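Local coordinates for protein CurM Sulfotransferase (Moorea producta, PDB 4GBM) that probably transfers a sulfonate group from PAPS to a polyketide intermediate in curacin biosynthesis, and is held here with the spent nucleotide adenosine-3'-5'-diphosphate, at residues A[38-42]-A[196-201]; A[49-54]-A[254-258]; A[63-67]-A[120-124]; A[81-87]-A[262-268]; A[88-92]-A[103-107]. The protein carries 2 engineered substitutions. All coordinates share one frame; numbering follows the deposited sequence. Where two conformers were deposited one is given.

Contact 1: residues A[38-42]-A[196-201]. With A3P (adenosine-3'-5'-diphosphate), chain G.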
# COMPACT_ATOMS: atom_id res chain seq x y z
N LEU A 38 -5.46 1.22 -0.28
CA LEU A 38 -5.40 1.52 -1.71
C LEU A 38 -4.92 2.93 -1.95
O LEU A 38 -5.40 3.88 -1.33
CB LEU A 38 -6.79 1.37 -2.35
CG LEU A 38 -7.50 0.03 -2.17
CD1 LEU A 38 -8.83 0.07 -2.90
CD2 LEU A 38 -6.65 -1.15 -2.65
N SER A 39 -3.97 3.08 -2.87
CA SER A 39 -3.45 4.41 -3.17
C SER A 39 -2.66 4.43 -4.45
O SER A 39 -2.27 3.39 -4.98
CB SER A 39 -2.51 4.89 -2.05
OG SER A 39 -1.31 4.13 -2.05
N SER A 40 -2.44 5.64 -4.96
CA SER A 40 -1.45 5.88 -5.99
C SER A 40 -0.06 5.69 -5.38
O SER A 40 0.11 5.85 -4.17
CB SER A 40 -1.61 7.32 -6.51
OG SER A 40 -0.47 7.76 -7.24
N PRO A 41 0.95 5.37 -6.21
CA PRO A 41 2.34 5.43 -5.72
C PRO A 41 2.66 6.78 -5.07
O PRO A 41 2.05 7.80 -5.41
CB PRO A 41 3.14 5.29 -7.02
CG PRO A 41 2.31 4.36 -7.83
CD PRO A 41 0.89 4.84 -7.59
N ARG A 42 3.62 6.77 -4.15
CA ARG A 42 4.20 7.99 -3.53
C ARG A 42 3.23 8.78 -2.65
O ARG A 42 3.39 9.99 -2.47
CB ARG A 42 4.85 8.93 -4.59
CG ARG A 42 5.63 8.22 -5.71
CD ARG A 42 6.64 7.23 -5.16
NE ARG A 42 7.64 7.85 -4.29
CZ ARG A 42 8.60 7.16 -3.67
NH1 ARG A 42 9.49 7.79 -2.91
NH2 ARG A 42 8.66 5.84 -3.82
N VAL A 196 -0.19 7.89 -14.02
CA VAL A 196 -0.22 6.92 -12.92
C VAL A 196 -1.12 7.41 -11.78
O VAL A 196 -1.96 6.66 -11.28
CB VAL A 196 1.21 6.57 -12.42
CG1 VAL A 196 1.14 5.75 -11.15
CG2 VAL A 196 1.95 5.78 -13.49
N TRP A 197 -0.97 8.68 -11.40
CA TRP A 197 -1.81 9.25 -10.35
C TRP A 197 -3.29 9.27 -10.76
O TRP A 197 -4.16 8.89 -9.98
CB TRP A 197 -1.33 10.66 -9.97
CG TRP A 197 -2.10 11.26 -8.82
CD1 TRP A 197 -1.80 11.14 -7.49
CD2 TRP A 197 -3.28 12.07 -8.90
NE1 TRP A 197 -2.73 11.81 -6.74
CE2 TRP A 197 -3.65 12.39 -7.57
CE3 TRP A 197 -4.07 12.55 -9.96
CZ2 TRP A 197 -4.78 13.17 -7.28
CZ3 TRP A 197 -5.18 13.33 -9.67
CH2 TRP A 197 -5.52 13.63 -8.33
N ALA A 198 -3.55 9.70 -12.00
CA ALA A 198 -4.93 9.82 -12.50
C ALA A 198 -5.61 8.46 -12.63
O ALA A 198 -6.75 8.29 -12.17
CB ALA A 198 -4.95 10.56 -13.84
N LYS A 199 -4.91 7.49 -13.23
CA LYS A 199 -5.48 6.16 -13.45
C LYS A 199 -5.72 5.42 -12.13
O LYS A 199 -6.79 4.83 -11.93
CB LYS A 199 -4.62 5.33 -14.41
CG LYS A 199 -5.08 3.89 -14.58
CD LYS A 199 -4.39 3.20 -15.75
CE LYS A 199 -4.61 1.69 -15.71
NZ LYS A 199 -6.05 1.28 -15.60
N SER A 200 -4.73 5.45 -11.24
CA SER A 200 -4.84 4.80 -9.93
C SER A 200 -6.04 5.35 -9.17
O SER A 200 -6.86 4.60 -8.66
CB SER A 200 -3.57 4.99 -9.11
OG SER A 200 -2.45 4.42 -9.76
N ASN A 201 -6.12 6.68 -9.11
CA ASN A 201 -7.22 7.30 -8.37
C ASN A 201 -8.57 7.08 -9.01
O ASN A 201 -9.53 6.76 -8.31
CB ASN A 201 -6.93 8.77 -8.09
CG ASN A 201 -5.98 8.94 -6.94
OD1 ASN A 201 -6.35 8.66 -5.80
ND2 ASN A 201 -4.75 9.36 -7.22
P1 A3P G . 9.36 10.98 -1.26
O1P A3P G . 9.74 10.68 -2.69
O2P A3P G . 10.36 10.45 -0.25
O3P A3P G . 8.94 12.40 -1.05
P2 A3P G . 4.78 5.44 -0.70
O4P A3P G . 3.31 5.37 -0.99
O5P A3P G . 5.68 5.14 -1.86
O6P A3P G . 5.16 4.71 0.56
O5' A3P G . 5.06 7.00 -0.40
C5' A3P G . 6.41 7.47 -0.31
C4' A3P G . 6.34 8.88 0.21
O4' A3P G . 5.95 8.84 1.59
C3' A3P G . 7.70 9.56 0.24
O3' A3P G . 8.01 10.09 -1.06
C2' A3P G . 7.48 10.62 1.32
O2' A3P G . 6.95 11.82 0.75
C1' A3P G . 6.43 10.01 2.24
N9 A3P G . 7.05 9.62 3.54
C8 A3P G . 7.89 8.59 3.78
N7 A3P G . 8.28 8.56 5.08
C5 A3P G . 7.67 9.61 5.68
C6 A3P G . 7.63 10.18 7.05
N6 A3P G . 8.33 9.59 8.05
N1 A3P G . 6.87 11.29 7.25
C2 A3P G . 6.15 11.87 6.25
N3 A3P G . 6.14 11.39 4.99
C4 A3P G . 6.86 10.29 4.67
O HOH W 1 -4.28 7.72 -4.12
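P41 and V196 meet at about a right angle, with CD of the proline ring 3.7 Å from V196 CG1 and CG of the ring close to the same methyl. V196 keeps CG1 opposite its backbone N (chi1 170°), and this branch is the one that reaches the proline. A turn further along the helix, S200 sets its CB against the backbone of S40, CB to CA 3.9 Å, so two small residues let the loop come in close. S40 was deposited in two conformers; in the one given, OG lies 3.6 Å from W197 CD1, oblique to the indole, and donates to P41 O in the carbonyl plane, on a lone pair. Over one face of that indole, toward its rim, sits the amide nitrogen of N201. N201 ND2 is held there by a bond to W197 O of 2.9 Å, while N201 OD1 takes a hydrogen from a water that itself accepts from S40 N at 2.9 Å. This water bridges loop and helix, and Y161 OH is a second partner of N201 OD1. The 38-42 segment leads from a strand into the P-loop-like phosphate-binding loop of sulfotransferases. R42 bends at chi2 and chi3 and sends NH1 to O1P of the nucleotide's 3'-phosphate, 2.9 Å and nearly straight at 168°. Strand 35-39 pairs through L38 with I160 and L162 of strand 158-163, and W197 packs against both helix 166-175 and helix 297-305, its NE1 donating to R164 O.

Contact 2: residues A[49-54]-A[254-258]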
# COMPACT_ATOMS: atom_id res chain seq x y z
N ARG A 49 1.25 2.06 6.53
CA ARG A 49 1.28 0.64 6.88
C ARG A 49 2.20 0.38 8.07
O ARG A 49 1.91 -0.47 8.91
CB ARG A 49 1.60 -0.25 5.66
CG ARG A 49 3.07 -0.50 5.35
CD ARG A 49 3.62 -1.75 6.05
NE ARG A 49 5.05 -1.87 5.78
CZ ARG A 49 5.94 -2.39 6.62
NH1 ARG A 49 7.23 -2.41 6.27
NH2 ARG A 49 5.56 -2.88 7.80
N VAL A 50 3.27 1.16 8.18
CA VAL A 50 4.21 1.04 9.30
C VAL A 50 3.59 1.55 10.61
O VAL A 50 3.77 0.93 11.66
CB VAL A 50 5.57 1.72 9.00
CG1 VAL A 50 6.47 1.74 10.23
CG2 VAL A 50 6.28 0.99 7.85
N MET A 51 2.84 2.65 10.55
CA MET A 51 2.07 3.10 11.71
C MET A 51 1.16 1.99 12.21
O MET A 51 1.15 1.68 13.40
CB MET A 51 1.24 4.34 11.37
CG MET A 51 2.08 5.58 11.17
SD MET A 51 1.09 6.83 10.32
CE MET A 51 2.00 8.30 10.65
N LEU A 52 0.39 1.40 11.29
CA LEU A 52 -0.55 0.34 11.66
C LEU A 52 0.14 -0.93 12.17
O LEU A 52 -0.44 -1.67 12.95
CB LEU A 52 -1.49 0.01 10.50
CG LEU A 52 -2.40 1.15 10.04
CD1 LEU A 52 -3.23 0.75 8.82
CD2 LEU A 52 -3.32 1.61 11.17
N ALA A 53 1.38 -1.17 11.72
CA ALA A 53 2.16 -2.34 12.15
C ALA A 53 2.38 -2.38 13.66
O ALA A 53 2.62 -3.45 14.23
CB ALA A 53 3.49 -2.41 11.40
N GLY A 54 2.30 -1.21 14.29
CA GLY A 54 2.47 -1.10 15.74
C GLY A 54 1.28 -1.54 16.57
O GLY A 54 1.43 -1.79 17.76
N ASP A 254 9.70 -3.54 16.21
CA ASP A 254 9.94 -4.28 14.97
C ASP A 254 8.71 -4.16 14.09
O ASP A 254 7.66 -4.76 14.36
CB ASP A 254 10.28 -5.75 15.25
CG ASP A 254 10.68 -6.54 13.99
OD1 ASP A 254 10.51 -6.06 12.85
OD2 ASP A 254 11.17 -7.68 14.16
N ARG A 255 8.83 -3.37 13.03
CA ARG A 255 7.73 -3.15 12.10
C ARG A 255 8.11 -3.59 10.70
O ARG A 255 7.60 -3.06 9.71
CB ARG A 255 7.31 -1.69 12.15
CG ARG A 255 6.85 -1.32 13.54
CD ARG A 255 6.28 0.04 13.61
NE ARG A 255 6.00 0.40 14.99
CZ ARG A 255 5.00 1.18 15.39
NH1 ARG A 255 4.15 1.71 14.50
NH2 ARG A 255 4.86 1.43 16.68
N MET A 256 9.01 -4.57 10.63
CA MET A 256 9.48 -5.15 9.38
C MET A 256 10.06 -4.08 8.45
O MET A 256 9.74 -4.05 7.25
CB MET A 256 8.35 -5.95 8.70
CG MET A 256 7.90 -7.16 9.49
SD MET A 256 6.46 -7.99 8.78
CE MET A 256 5.13 -7.26 9.74
N THR A 257 10.88 -3.20 9.01
CA THR A 257 11.62 -2.21 8.23
C THR A 257 13.13 -2.36 8.46
O THR A 257 13.94 -1.75 7.75
CB THR A 257 11.22 -0.75 8.58
OG1 THR A 257 11.58 -0.47 9.94
CG2 THR A 257 9.72 -0.54 8.41
N GLY A 258 13.49 -3.19 9.44
CA GLY A 258 14.89 -3.34 9.85
C GLY A 258 15.66 -4.33 8.99
O GLY A 258 15.11 -4.93 8.07
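R49 and R255 exchange grips, R49 holding two backbone carbonyls of the loop and R255 one of the helix. R49 NH2 donates to R255 O at 2.8 Å, and R49 NH1 reaches M256 O at 3.2 Å, the latter donor standing above the carbonyl plane and off the lone pairs. For this the R49 chain starts from the crowded chi1 position (87°) and bends again at chi2, which brings its end round to the loop. In return R255 NH1 donates to V50 O at 3.0 Å, with an N-H...O angle of 159° and the acceptor lying in the guanidinium plane. The chain of R255 runs extended from CG to NE, and its other nitrogens are occupied too: NH2 by E246 O and NE by Q252 O. Helix 45-53, which directly follows the phosphate-binding loop, is thus held near its C-terminal end by the loop that runs between helices 228-239 and 297-305. That loop is itself shaped by an Asx turn, D254 OD1 accepting from M256 N. Flat-group packing comes next: G54 CA lies over the centre of the R255 guanidinium, 3.4 Å from CZ, where a side chain on the glycine would run into NH2. On the R49 guanidinium it is V50 CG2, from its own helix, that covers a face. Apolar contacts fill in the remainder. V50 CG1 rests on the shaft of R255, 3.8 Å from CD, while V50 and T257 meet tip to tip, CG2 to CG2. A53 CB faces R255 CB at 4.0 Å.

Contact 3: residues A[63-67]-A[120-124]. With ZN (zinc ion), chain F.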
# COMPACT_ATOMS: atom_id res chain seq x y z
N GLU A 63 4.83 -5.40 1.18
CA GLU A 63 4.02 -6.00 0.11
C GLU A 63 4.17 -7.51 -0.02
O GLU A 63 5.27 -8.04 -0.17
CB GLU A 63 4.34 -5.33 -1.23
CG GLU A 63 3.69 -3.95 -1.45
CD GLU A 63 4.41 -2.77 -0.80
OE1 GLU A 63 5.47 -2.93 -0.14
OE2 GLU A 63 3.89 -1.65 -0.96
N LEU A 64 3.03 -8.20 0.02
CA LEU A 64 3.01 -9.67 -0.08
C LEU A 64 3.02 -10.16 -1.52
O LEU A 64 3.40 -11.30 -1.78
CB LEU A 64 1.78 -10.22 0.65
CG LEU A 64 1.69 -9.94 2.15
CD1 LEU A 64 0.31 -10.32 2.68
CD2 LEU A 64 2.80 -10.66 2.91
N HIS A 65 2.58 -9.31 -2.46
CA HIS A 65 2.51 -9.68 -3.88
C HIS A 65 1.72 -10.98 -4.14
O HIS A 65 2.11 -11.80 -4.98
CB HIS A 65 3.92 -9.75 -4.51
CG HIS A 65 4.79 -8.57 -4.19
ND1 HIS A 65 4.62 -7.34 -4.78
CD2 HIS A 65 5.84 -8.44 -3.35
CE1 HIS A 65 5.53 -6.50 -4.32
NE2 HIS A 65 6.27 -7.14 -3.44
N LEU A 66 0.61 -11.14 -3.43
CA LEU A 66 -0.26 -12.31 -3.60
C LEU A 66 -1.47 -11.99 -4.48
O LEU A 66 -1.75 -12.72 -5.44
CB LEU A 66 -0.72 -12.82 -2.24
CG LEU A 66 0.33 -13.44 -1.30
CD1 LEU A 66 -0.28 -13.68 0.06
CD2 LEU A 66 0.89 -14.73 -1.88
N LEU A 67 -2.15 -10.89 -4.16
CA LEU A 67 -3.43 -10.54 -4.80
C LEU A 67 -3.46 -10.58 -6.34
O LEU A 67 -4.48 -10.98 -6.91
CB LEU A 67 -3.95 -9.20 -4.28
CG LEU A 67 -5.43 -8.88 -4.53
CD1 LEU A 67 -6.35 -9.89 -3.84
CD2 LEU A 67 -5.73 -7.47 -4.07
N VAL A 120 -3.05 -19.50 0.48
CA VAL A 120 -1.93 -18.87 1.18
C VAL A 120 -2.43 -17.76 2.10
O VAL A 120 -1.99 -17.65 3.24
CB VAL A 120 -0.84 -18.37 0.19
CG1 VAL A 120 0.26 -17.61 0.92
CG2 VAL A 120 -0.25 -19.57 -0.55
N TYR A 121 -3.37 -16.95 1.61
CA TYR A 121 -4.01 -15.96 2.47
C TYR A 121 -4.66 -16.62 3.70
O TYR A 121 -4.55 -16.10 4.80
CB TYR A 121 -5.04 -15.16 1.70
CG TYR A 121 -4.57 -13.88 1.03
CD1 TYR A 121 -4.73 -13.71 -0.34
CD2 TYR A 121 -4.03 -12.82 1.78
CE1 TYR A 121 -4.35 -12.54 -0.97
CE2 TYR A 121 -3.64 -11.63 1.15
CZ TYR A 121 -3.81 -11.50 -0.22
OH TYR A 121 -3.45 -10.34 -0.87
N GLY A 122 -5.33 -17.75 3.49
CA GLY A 122 -5.97 -18.47 4.59
C GLY A 122 -4.96 -18.93 5.64
O GLY A 122 -5.21 -18.84 6.85
N MET A 123 -3.82 -19.41 5.16
CA MET A 123 -2.68 -19.79 6.00
C MET A 123 -2.11 -18.60 6.77
O MET A 123 -1.79 -18.72 7.96
CB MET A 123 -1.59 -20.42 5.12
CG MET A 123 -0.35 -20.91 5.85
SD MET A 123 0.86 -21.54 4.68
CE MET A 123 -0.16 -22.64 3.70
N LEU A 124 -1.98 -17.46 6.11
CA LEU A 124 -1.52 -16.25 6.80
C LEU A 124 -2.51 -15.85 7.89
O LEU A 124 -2.10 -15.55 9.02
CB LEU A 124 -1.31 -15.09 5.83
CG LEU A 124 -0.15 -15.21 4.83
CD1 LEU A 124 -0.09 -13.98 3.94
CD2 LEU A 124 1.18 -15.42 5.56
ZN ZN F . 3.34 -6.75 -6.37
O HOH W 2 -1.02 -9.32 -1.94
O HOH W 3 4.22 -4.95 -7.14
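The loop between strand 58-59 and helix 72-78 lays L64, L66 and L67 against helix 117-128, where V120, Y121 and L124 receive them. L66 is the central contact: its CD1 stands over the Y121 ring, 4.0 Å from the centroid and only 8° off the normal, a clear CH-pi contact. The same methyl meets L124 CD1 tip to tip at 3.9 Å, and L66 crosses V120 at about a right angle. L64 CD1 comes to L124 CD1 end-on as well, also at 3.9 Å. The chi1 of Y121 (-91°) lies off the staggered positions, and its phenol lies with OH near L67 CB, 3.6 Å away. This joins a helical part of the sulfotransferase fold to its central parallel sheet: Y121 OH is hydrogen-bonded to D135 of strand 132-136, and the Y121 ring packs edge-to-face with F154. A water completes the polar end, giving a hydrogen to Y121 OH at 2.8 Å while accepting from L66 N at 2.9 Å. A leucine in place of Y121 would probably leave D135 and this water without their hydroxyl partner and take the flat face from under L66. H65, turned the other way, binds a zinc ion through ND1 at 2.1 Å, a water filling another position on the metal.

Contact 4: residues A[81-87]-A[262-268]. Engineered in segment 262-268: A262 (natural residue Gln), A263 (natural residue Lys). With ZN (zinc ion), chain B.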
# COMPACT_ATOMS: atom_id res chain seq x y z
N LEU A 81 10.82 -7.96 -9.31
CA LEU A 81 10.83 -6.66 -8.64
C LEU A 81 12.23 -6.05 -8.62
O LEU A 81 13.22 -6.78 -8.57
CB LEU A 81 10.31 -6.81 -7.20
CG LEU A 81 8.94 -7.44 -6.98
CD1 LEU A 81 8.80 -7.88 -5.53
CD2 LEU A 81 7.79 -6.52 -7.38
N SER A 82 12.29 -4.71 -8.66
CA SER A 82 13.55 -3.97 -8.65
C SER A 82 14.37 -4.24 -7.39
O SER A 82 15.60 -4.33 -7.43
CB SER A 82 13.28 -2.47 -8.78
OG SER A 82 12.79 -2.14 -10.06
N TYR A 83 13.68 -4.37 -6.26
CA TYR A 83 14.32 -4.71 -5.00
C TYR A 83 13.87 -6.11 -4.57
O TYR A 83 13.25 -6.83 -5.36
CB TYR A 83 14.00 -3.64 -3.95
CG TYR A 83 14.53 -2.27 -4.33
CD1 TYR A 83 15.84 -1.89 -4.01
CD2 TYR A 83 13.74 -1.37 -5.04
CE1 TYR A 83 16.34 -0.65 -4.37
CE2 TYR A 83 14.24 -0.12 -5.40
CZ TYR A 83 15.53 0.24 -5.06
OH TYR A 83 16.02 1.47 -5.42
N LEU A 84 14.20 -6.51 -3.35
CA LEU A 84 14.05 -7.92 -2.96
C LEU A 84 12.62 -8.38 -2.67
O LEU A 84 12.31 -9.56 -2.86
CB LEU A 84 15.01 -8.27 -1.81
CG LEU A 84 16.49 -7.95 -2.03
CD1 LEU A 84 17.29 -8.25 -0.77
CD2 LEU A 84 17.09 -8.69 -3.23
N GLY A 85 11.75 -7.47 -2.23
CA GLY A 85 10.33 -7.78 -2.06
C GLY A 85 10.04 -8.96 -1.15
O GLY A 85 9.21 -9.83 -1.46
N GLU A 86 10.69 -8.98 0.01
CA GLU A 86 10.60 -10.11 0.93
C GLU A 86 9.47 -10.02 1.95
O GLU A 86 9.53 -10.67 2.99
CB GLU A 86 11.93 -10.31 1.64
CG GLU A 86 13.07 -10.66 0.70
CD GLU A 86 14.37 -10.97 1.40
OE1 GLU A 86 15.30 -11.41 0.71
OE2 GLU A 86 14.48 -10.78 2.64
N GLY A 87 8.43 -9.23 1.65
CA GLY A 87 7.27 -9.12 2.53
C GLY A 87 6.74 -10.47 2.98
O GLY A 87 6.50 -10.68 4.18
N ALA A 262 16.99 -3.26 1.29
CA ALA A 262 16.43 -3.71 0.02
C ALA A 262 15.37 -4.81 0.18
O ALA A 262 14.54 -5.00 -0.70
CB ALA A 262 17.53 -4.15 -0.93
N ALA A 263 15.41 -5.51 1.31
CA ALA A 263 14.49 -6.64 1.55
C ALA A 263 13.03 -6.23 1.75
O ALA A 263 12.12 -7.00 1.42
CB ALA A 263 14.98 -7.49 2.73
N SER A 264 12.79 -5.02 2.27
CA SER A 264 11.41 -4.57 2.50
C SER A 264 10.88 -3.71 1.34
O SER A 264 9.74 -3.24 1.39
CB SER A 264 11.28 -3.82 3.83
OG SER A 264 11.38 -4.72 4.91
N LEU A 265 11.71 -3.53 0.32
CA LEU A 265 11.35 -2.71 -0.83
C LEU A 265 10.93 -3.59 -1.99
O LEU A 265 11.38 -4.73 -2.10
CB LEU A 265 12.52 -1.81 -1.25
CG LEU A 265 12.67 -0.43 -0.61
CD1 LEU A 265 12.65 -0.45 0.92
CD2 LEU A 265 13.97 0.19 -1.13
N SER A 266 10.08 -3.06 -2.87
CA SER A 266 9.60 -3.82 -4.01
C SER A 266 9.85 -3.05 -5.28
O SER A 266 10.76 -3.41 -6.04
CB SER A 266 8.11 -4.14 -3.85
OG SER A 266 7.92 -5.04 -2.78
N ILE A 267 9.08 -1.99 -5.49
CA ILE A 267 9.10 -1.25 -6.76
C ILE A 267 9.95 0.01 -6.76
O ILE A 267 10.54 0.35 -7.78
CB ILE A 267 7.68 -0.93 -7.28
CG1 ILE A 267 6.91 -0.04 -6.28
CG2 ILE A 267 6.91 -2.22 -7.55
CD1 ILE A 267 5.76 0.73 -6.90
N SER A 268 10.00 0.70 -5.62
CA SER A 268 10.89 1.85 -5.47
C SER A 268 11.27 1.95 -4.00
O SER A 268 11.04 1.02 -3.24
CB SER A 268 10.20 3.14 -5.93
OG SER A 268 11.14 4.21 -5.99
ZN ZN B . 16.87 -11.69 1.94
O HOH W 4 16.72 -12.65 3.68
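Y83 swings CG opposite its carbonyl carbon (chi1 -62°), which lays the ring beside L265, the two side chains pointing the same way. L265 CD2 then sits over the centre of the phenol ring, 3.9 Å from the centroid and 6° off its normal, a CH-pi contact, while S266 O lies in the ring plane at its edge. E86 is extended beyond CG (chi2 -175°), and the carboxylate therefore reaches a zinc ion, OE1 binding at 2.0 Å with OE2 more distant. E86 OE2 lies 3.3 Å from A263 CB; A263 and A262 are both engineered, replacing a lysine and a glutamine. Four backbone bonds sew the two loops together. Y83 N donates to S266 O at 3.1 Å and L84 N to A262 O, the latter from above the carbonyl plane. G85 N meets L265 O and E86 N meets A263 O, each at 2.8 Å and nearly in line with the carbonyl. G85 has a positive phi, and a side chain there would strike L81 CD1. L84 closes the flank, its CG touching A262 CB. S266 OG, beside G85 CA, has its stronger polar partner in H65. Two loops thus dock here through their backbones. The docking ends at E86, the N-cap position of helix 87-96, and the partner loop runs on through S268, which touches R42, to D269, whose O also binds R42, so this docking lies next to the nucleotide site of the sulfotransferase fold.

Contact 5: residues A[88-92]-A[103-107]. With SO4 (sulfate ion), chain Q.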
# COMPACT_ATOMS: atom_id res chain seq x y z
N LEU A 88 6.55 -11.38 2.04
CA LEU A 88 6.04 -12.71 2.37
C LEU A 88 7.03 -13.52 3.21
O LEU A 88 6.65 -14.13 4.20
CB LEU A 88 5.63 -13.48 1.10
CG LEU A 88 4.89 -14.81 1.31
CD1 LEU A 88 3.53 -14.59 1.98
CD2 LEU A 88 4.72 -15.50 -0.04
N GLN A 89 8.31 -13.48 2.82
CA GLN A 89 9.37 -14.14 3.59
C GLN A 89 9.46 -13.59 5.02
O GLN A 89 9.52 -14.36 5.98
CB GLN A 89 10.72 -13.99 2.88
CG GLN A 89 11.82 -14.87 3.43
CD GLN A 89 13.14 -14.65 2.70
OE1 GLN A 89 14.05 -14.00 3.23
NE2 GLN A 89 13.25 -15.19 1.49
N LYS A 90 9.43 -12.27 5.16
CA LYS A 90 9.45 -11.62 6.47
C LYS A 90 8.22 -11.95 7.30
O LYS A 90 8.31 -12.08 8.53
CB LYS A 90 9.61 -10.10 6.34
CG LYS A 90 11.02 -9.67 5.97
CD LYS A 90 11.10 -8.16 5.82
CE LYS A 90 12.52 -7.72 5.48
NZ LYS A 90 13.50 -8.07 6.55
N THR A 91 7.07 -12.07 6.63
CA THR A 91 5.83 -12.42 7.32
C THR A 91 5.95 -13.77 8.02
O THR A 91 5.70 -13.87 9.22
CB THR A 91 4.61 -12.37 6.37
OG1 THR A 91 4.35 -11.01 6.02
CG2 THR A 91 3.38 -12.96 7.03
N PHE A 92 6.37 -14.80 7.28
CA PHE A 92 6.54 -16.12 7.88
C PHE A 92 7.63 -16.15 8.95
O PHE A 92 7.51 -16.87 9.94
CB PHE A 92 6.78 -17.20 6.81
CG PHE A 92 5.54 -17.60 6.06
CD1 PHE A 92 4.44 -18.16 6.73
CD2 PHE A 92 5.46 -17.44 4.68
CE1 PHE A 92 3.30 -18.53 6.03
CE2 PHE A 92 4.31 -17.81 3.97
CZ PHE A 92 3.23 -18.35 4.65
N SER A 103 12.11 -19.79 6.35
CA SER A 103 10.95 -19.12 5.76
C SER A 103 10.92 -19.32 4.25
O SER A 103 9.88 -19.65 3.68
CB SER A 103 10.96 -17.63 6.12
OG SER A 103 9.80 -16.99 5.63
N GLN A 104 12.08 -19.16 3.60
CA GLN A 104 12.19 -19.42 2.16
C GLN A 104 11.85 -20.87 1.79
O GLN A 104 11.17 -21.11 0.79
CB GLN A 104 13.59 -19.06 1.64
CG GLN A 104 13.75 -19.26 0.14
CD GLN A 104 15.19 -19.17 -0.34
OE1 GLN A 104 16.10 -19.74 0.26
NE2 GLN A 104 15.39 -18.47 -1.45
N ALA A 105 12.31 -21.82 2.61
CA ALA A 105 12.04 -23.25 2.39
C ALA A 105 10.54 -23.54 2.46
O ALA A 105 10.01 -24.33 1.67
CB ALA A 105 12.80 -24.10 3.41
N LEU A 106 9.86 -22.88 3.39
CA LEU A 106 8.40 -23.01 3.51
C LEU A 106 7.69 -22.47 2.27
O LEU A 106 6.82 -23.13 1.70
CB LEU A 106 7.90 -22.30 4.77
CG LEU A 106 6.38 -22.18 4.98
CD1 LEU A 106 5.71 -23.56 5.02
CD2 LEU A 106 6.08 -21.40 6.26
N ILE A 107 8.07 -21.27 1.84
CA ILE A 107 7.48 -20.66 0.64
C ILE A 107 7.71 -21.54 -0.60
O ILE A 107 6.79 -21.74 -1.40
CB ILE A 107 7.98 -19.21 0.43
CG1 ILE A 107 7.41 -18.32 1.54
CG2 ILE A 107 7.56 -18.68 -0.94
CD1 ILE A 107 8.17 -17.02 1.76
S SO4 Q . 9.14 -13.87 -1.01
O1 SO4 Q . 7.80 -14.41 -1.19
O2 SO4 Q . 9.43 -13.03 -2.17
O3 SO4 Q . 9.21 -13.06 0.19
O4 SO4 Q . 10.06 -15.00 -0.97
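S103 and F92 mark the tight half of this contact. S103 OG donates to Q89 O at 2.7 Å, in the carbonyl plane and on a lone pair, and S103 OG also lies only 3.2 Å from F92 CB. S103 holds OG opposite its backbone N (chi1 -176°), which aims the hydroxyl at helix 87-96. Beyond it the F92 ring takes L106 CD2 over one face, 3.9 Å from the centroid and toward the rim, a CH-pi contact in which the two side chains cross at about a right angle. I107 approaches the ring obliquely, its CG1 3.8 Å from F92 CD2, and its CD1 lies against Q89 CA at 3.6 Å and L88 CG. An alanine in place of F92 would probably take away the surface on which L106 and I107 rest and open a gap between the two helices and L124 of helix 117-128. The axes of the two short segments make 112° and pass 9.1 Å apart at their closest. The side of Q89 and Q104 is looser: their chains lie side by side, partly exposed. Here a sulfate, probably from the crystallisation liquor, accepts from Q89 N at 2.8 Å and is also held by R75. Q89 lies in the first turn of helix 87-96, where backbone N-H groups still lack partners within the helix, and the positive end of the helix dipole, with R75, would suit an anion. So the chemistry splits: a buried hydroxyl answered by a carbonyl on one side, an anion-friendly helix start on the other.

How the contacts relate
From the N terminus, contact 1 opens first, at strand 35-39, and closes at helix 189-208. Contact 2 begins on the next helix, 45-53, and closes later, crossing contact 1. Contact 3 opens at 63-67 and closes at 120-124, nested inside both. Contact 4 opens at 81-87, within contact 3's loop, but closes only at 262-268, so it crosses contacts 1, 2 and 3. Contact 5 is the innermost, nested in all four. They touch in several places: S266 OG and H65 NE2 join contacts 4 and 3, M256 O and S264 OG join 2 and 4. Together they tie sheet, phosphate-binding loop, helical part and the long loop before helix 297-305.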